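Local structure of glutathione S-transferase (Acinetobacter baumannii, 4MP4) at residues Lys143-Ala148 against Gln175-Asn180; Ser110-Leu115 against Ala171-Arg176. The protein probably catalyses the conjugation of glutathione to electrophilic substrates as a dimeric glutathione S-transferase. One frame throughout, in Å; residues are numbered along the deposited sequence.

Contact 1 of 2, residues Lys143-Ala148 against Gln175-Asn180; sequences KLFFVA and QRLIQN
Between 143-148 and 175-180 the nearest CA atoms, those of Leu144 and Leu177, stand 10.5 Å apart, a gap bridged by side chains alone with no hydrogen bond across it. Leu177 supplies the whole second side of the contact. Its chi1 of -74° sets CG opposite its own carbonyl carbon, and from there CD1 reaches helix 135-151 between two neighbouring residues. Leu144 comes from the other direction, tip to tip, with CD2 4.0 Å from Leu177 CD1. Phe145 starts out turned less directly at its partner, but the far end of its ring swings in, and CE1 lies 3.6 Å from Leu177 CD1. The ring's CZ is equally near to that methyl, at 3.6 Å, so one carbon serves both ring atoms and the leucine methyl. The surroundings widen the apolar patch: Trp107 of helix 95-110 packs on Leu144, while Leu188 and Val184 lie against Phe145. Away from this patch, Gln179 NE2 donates to Gln175 OE1 at 2.8 Å with a nearly straight N-H (163°), in the amide plane of Gln179 but tilted from the carbonyl plane of Gln175. This side-chain bond runs alongside the backbone bond from Gln179 N to Gln175 O (2.9 Å). The contact thus packs helix 135-151 against the C-terminal part of helix 165-178, inside the all-helical C-terminal domain of the glutathione S-transferase fold.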
# COMPACT_ATOMS: atom_id res chain seq x y z
N LYS A 143 12.09 -4.27 14.32
CA LYS A 143 10.65 -4.36 14.16
C LYS A 143 10.31 -5.46 13.14
O LYS A 143 9.37 -6.21 13.33
CB LYS A 143 10.10 -3.01 13.74
CG LYS A 143 8.62 -2.88 13.92
CD LYS A 143 8.22 -1.44 13.67
CE LYS A 143 6.74 -1.33 13.32
NZ LYS A 143 6.52 -0.16 12.43
N LEU A 144 11.11 -5.54 12.08
CA LEU A 144 11.00 -6.60 11.10
C LEU A 144 11.25 -7.96 11.73
O LEU A 144 10.50 -8.91 11.49
CB LEU A 144 12.00 -6.36 9.94
CG LEU A 144 12.12 -7.47 8.88
CD1 LEU A 144 10.79 -7.64 8.12
CD2 LEU A 144 13.26 -7.23 7.90
N PHE A 145 12.32 -8.07 12.51
CA PHE A 145 12.64 -9.34 13.17
C PHE A 145 11.53 -9.74 14.14
O PHE A 145 11.16 -10.91 14.23
CB PHE A 145 13.95 -9.25 13.95
CG PHE A 145 15.17 -8.95 13.11
CD1 PHE A 145 15.22 -9.33 11.78
CD2 PHE A 145 16.27 -8.31 13.68
CE1 PHE A 145 16.35 -9.05 11.01
CE2 PHE A 145 17.40 -8.03 12.92
CZ PHE A 145 17.44 -8.41 11.59
N PHE A 146 11.02 -8.76 14.88
CA PHE A 146 9.96 -9.02 15.84
C PHE A 146 8.75 -9.64 15.16
O PHE A 146 8.31 -10.73 15.52
CB PHE A 146 9.56 -7.74 16.59
CG PHE A 146 8.38 -7.92 17.51
CD1 PHE A 146 8.57 -8.35 18.82
CD2 PHE A 146 7.09 -7.67 17.07
CE1 PHE A 146 7.48 -8.53 19.66
CE2 PHE A 146 5.99 -7.83 17.91
CZ PHE A 146 6.19 -8.26 19.21
N VAL A 147 8.25 -8.96 14.14
CA VAL A 147 7.09 -9.40 13.37
C VAL A 147 7.28 -10.75 12.67
O VAL A 147 6.40 -11.61 12.72
CB VAL A 147 6.66 -8.33 12.34
CG1 VAL A 147 5.48 -8.82 11.49
CG2 VAL A 147 6.31 -7.02 13.06
N ALA A 148 8.41 -10.94 12.01
CA ALA A 148 8.65 -12.20 11.31
C ALA A 148 8.84 -13.37 12.28
O ALA A 148 8.38 -14.48 12.01
CB ALA A 148 9.84 -12.08 10.38
N GLN A 175 16.50 -10.27 3.04
CA GLN A 175 17.69 -10.39 2.23
C GLN A 175 18.45 -9.07 2.14
O GLN A 175 19.67 -9.07 1.97
CB GLN A 175 17.35 -10.91 0.83
CG GLN A 175 17.22 -12.46 0.74
CD GLN A 175 18.57 -13.18 0.83
OE1 GLN A 175 19.37 -12.92 1.73
NE2 GLN A 175 18.83 -14.07 -0.10
N ARG A 176 17.73 -7.96 2.27
CA ARG A 176 18.35 -6.64 2.29
C ARG A 176 19.36 -6.58 3.43
O ARG A 176 20.39 -5.92 3.34
CB ARG A 176 17.30 -5.53 2.48
CG ARG A 176 16.22 -5.53 1.43
CD ARG A 176 15.08 -4.54 1.74
NE ARG A 176 15.34 -3.32 1.00
CZ ARG A 176 14.58 -2.84 0.03
NH1 ARG A 176 13.46 -3.45 -0.29
NH2 ARG A 176 14.94 -1.73 -0.59
N LEU A 177 19.06 -7.30 4.50
CA LEU A 177 19.92 -7.32 5.67
C LEU A 177 20.96 -8.42 5.56
O LEU A 177 22.16 -8.21 5.80
CB LEU A 177 19.06 -7.53 6.90
CG LEU A 177 18.24 -6.32 7.34
CD1 LEU A 177 17.21 -6.74 8.38
CD2 LEU A 177 19.18 -5.25 7.91
N ILE A 178 20.50 -9.61 5.21
CA ILE A 178 21.36 -10.78 5.14
C ILE A 178 22.50 -10.59 4.14
O ILE A 178 23.67 -10.78 4.47
CB ILE A 178 20.54 -12.03 4.79
CG1 ILE A 178 19.54 -12.32 5.92
CG2 ILE A 178 21.45 -13.21 4.55
CD1 ILE A 178 18.37 -13.18 5.52
N GLN A 179 22.15 -10.19 2.93
CA GLN A 179 23.13 -10.09 1.86
C GLN A 179 24.11 -8.96 2.07
O GLN A 179 25.19 -8.95 1.47
CB GLN A 179 22.42 -9.95 0.51
CG GLN A 179 21.57 -11.14 0.18
CD GLN A 179 22.41 -12.40 0.18
OE1 GLN A 179 23.55 -12.36 -0.26
NE2 GLN A 179 21.88 -13.49 0.71
N ASN A 180 23.74 -8.02 2.94
CA ASN A 180 24.60 -6.88 3.24
C ASN A 180 25.55 -7.14 4.40
O ASN A 180 26.48 -6.38 4.63
CB ASN A 180 23.77 -5.62 3.47
CG ASN A 180 24.61 -4.34 3.41
OD1 ASN A 180 24.84 -3.78 2.34
ND2 ASN A 180 25.06 -3.89 4.57

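Contact 2 of 2, residues Ser110-Leu115 against Ala171-Arg176; sequences SDLVAL and ALMLQR
Met173 lays its thioether across two leucines of 110-115, passing both obliquely. SD meets Leu115 CD2 at 4.0 Å, and the terminal methyl CE meets Leu112 CD1 at 4.1 Å. The methionine leaves its helix with CG anti to the backbone N, then bends at chi2 (60°) and again at chi3, which carries the sulfur and methyl over to the far segment. All the touching residues are buried, and Leu144 and Ala140 of helix 135-151 pack on the same group. In the glutathione transferase C-terminal domain, helix 165-178 runs through the interior of the helical bundle; here it receives the break between helices 95-110 and 113-118. Leu112 sits at that break as the N-cap residue of 113-118, with left-handed helical phi and psi (61° and 30°), and still directs its side chain inward. Just before it, Asp111 OD1 accepts a weak bond from Leu112 N, while Asp111 OD2 is held by Trp107 NE1. Ser110 faces the dimer interface, where its OG makes a weak hydrogen bond with Ser110 OG of the second subunit. At the other end, Arg176 brings NE to 4.4 Å from Leu115 O, too far for a bond; that NE instead donates to Arg119 O, and NH2 adds a weak bond to Arg116 O.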
# COMPACT_ATOMS: atom_id res chain seq x y z
N SER A 110 5.07 0.03 2.95
CA SER A 110 4.99 1.41 3.42
C SER A 110 5.74 1.75 4.70
O SER A 110 6.14 2.90 4.89
CB SER A 110 3.53 1.80 3.61
OG SER A 110 2.90 1.93 2.34
N ASP A 111 5.89 0.78 5.59
CA ASP A 111 6.69 0.99 6.79
C ASP A 111 8.14 0.57 6.50
O ASP A 111 8.49 0.31 5.34
CB ASP A 111 6.11 0.22 7.97
CG ASP A 111 6.77 0.57 9.29
OD1 ASP A 111 7.46 1.62 9.36
OD2 ASP A 111 6.61 -0.20 10.26
N LEU A 112 8.97 0.53 7.54
CA LEU A 112 10.37 0.12 7.43
C LEU A 112 11.13 1.04 6.49
O LEU A 112 12.06 0.62 5.84
CB LEU A 112 10.47 -1.35 6.97
CG LEU A 112 9.68 -2.33 7.84
CD1 LEU A 112 9.84 -3.78 7.35
CD2 LEU A 112 10.12 -2.21 9.28
N VAL A 113 10.70 2.30 6.43
CA VAL A 113 11.29 3.29 5.52
C VAL A 113 12.81 3.39 5.65
O VAL A 113 13.52 3.42 4.64
CB VAL A 113 10.65 4.71 5.73
CG1 VAL A 113 11.21 5.73 4.73
CG2 VAL A 113 9.14 4.65 5.61
N ALA A 114 13.31 3.43 6.88
CA ALA A 114 14.75 3.55 7.07
C ALA A 114 15.51 2.36 6.46
O ALA A 114 16.56 2.53 5.82
CB ALA A 114 15.09 3.71 8.53
N LEU A 115 14.95 1.17 6.65
CA LEU A 115 15.54 -0.07 6.15
C LEU A 115 15.63 -0.11 4.63
O LEU A 115 16.69 -0.42 4.05
CB LEU A 115 14.75 -1.27 6.67
CG LEU A 115 15.24 -2.66 6.28
CD1 LEU A 115 16.71 -2.81 6.66
CD2 LEU A 115 14.37 -3.72 6.96
N ALA A 171 10.97 -12.50 2.53
CA ALA A 171 12.33 -12.96 2.24
C ALA A 171 13.17 -11.86 1.60
O ALA A 171 14.31 -11.65 2.01
CB ALA A 171 12.33 -14.21 1.37
N LEU A 172 12.63 -11.17 0.61
CA LEU A 172 13.39 -10.12 -0.06
C LEU A 172 13.77 -9.05 0.96
O LEU A 172 14.91 -8.58 0.99
CB LEU A 172 12.66 -9.53 -1.27
CG LEU A 172 13.43 -8.40 -1.96
CD1 LEU A 172 13.18 -8.40 -3.47
CD2 LEU A 172 13.16 -6.98 -1.31
N MET A 173 12.81 -8.68 1.81
CA MET A 173 13.05 -7.70 2.86
C MET A 173 14.17 -8.16 3.77
O MET A 173 15.07 -7.38 4.07
CB MET A 173 11.78 -7.47 3.69
CG MET A 173 11.87 -6.27 4.60
SD MET A 173 12.15 -4.67 3.77
CE MET A 173 10.50 -4.18 3.29
N LEU A 174 14.12 -9.41 4.19
CA LEU A 174 15.18 -9.95 5.06
C LEU A 174 16.53 -10.00 4.34
O LEU A 174 17.58 -9.79 4.96
CB LEU A 174 14.79 -11.33 5.60
CG LEU A 174 13.69 -11.39 6.67
CD1 LEU A 174 13.18 -12.81 6.83
CD2 LEU A 174 14.24 -10.89 7.98
N GLN A 175 16.50 -10.27 3.04
CA GLN A 175 17.69 -10.39 2.23
C GLN A 175 18.45 -9.07 2.14
O GLN A 175 19.67 -9.07 1.97
CB GLN A 175 17.35 -10.91 0.83
CG GLN A 175 17.22 -12.46 0.74
CD GLN A 175 18.57 -13.18 0.83
OE1 GLN A 175 19.37 -12.92 1.73
NE2 GLN A 175 18.83 -14.07 -0.10
N ARG A 176 17.73 -7.96 2.27
CA ARG A 176 18.35 -6.64 2.29
C ARG A 176 19.36 -6.58 3.43
O ARG A 176 20.39 -5.92 3.34
CB ARG A 176 17.30 -5.53 2.48
CG ARG A 176 16.22 -5.53 1.43
CD ARG A 176 15.08 -4.54 1.74
NE ARG A 176 15.34 -3.32 1.00
CZ ARG A 176 14.58 -2.84 0.03
NH1 ARG A 176 13.46 -3.45 -0.29
NH2 ARG A 176 14.94 -1.73 -0.59

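Contacts 1 and 2 lie 7 Å apart between centres, on consecutive, overlapping parts of helix 165-178, and their leucines and Met173 form one apolar layer. Leu177 joins them through its second methyl: CD2 lies 3.7 Å from Leu115 CD1. Leu144 uses a single methyl for both contacts: CD2, which also meets Leu177, lies 3.7 Å from Met173 CG. Lys143 NZ and Asp111 OD2 also pair across the two contacts, but at a modelled separation so short that the bridge's geometry is doubtful. Both contacts belong to the helical domain. Helix 165-178 also touches the thioredoxin-like domain, where glutathione is expected to bind, since Leu172 packs on Pro19 and Phe22 of helix 19-30.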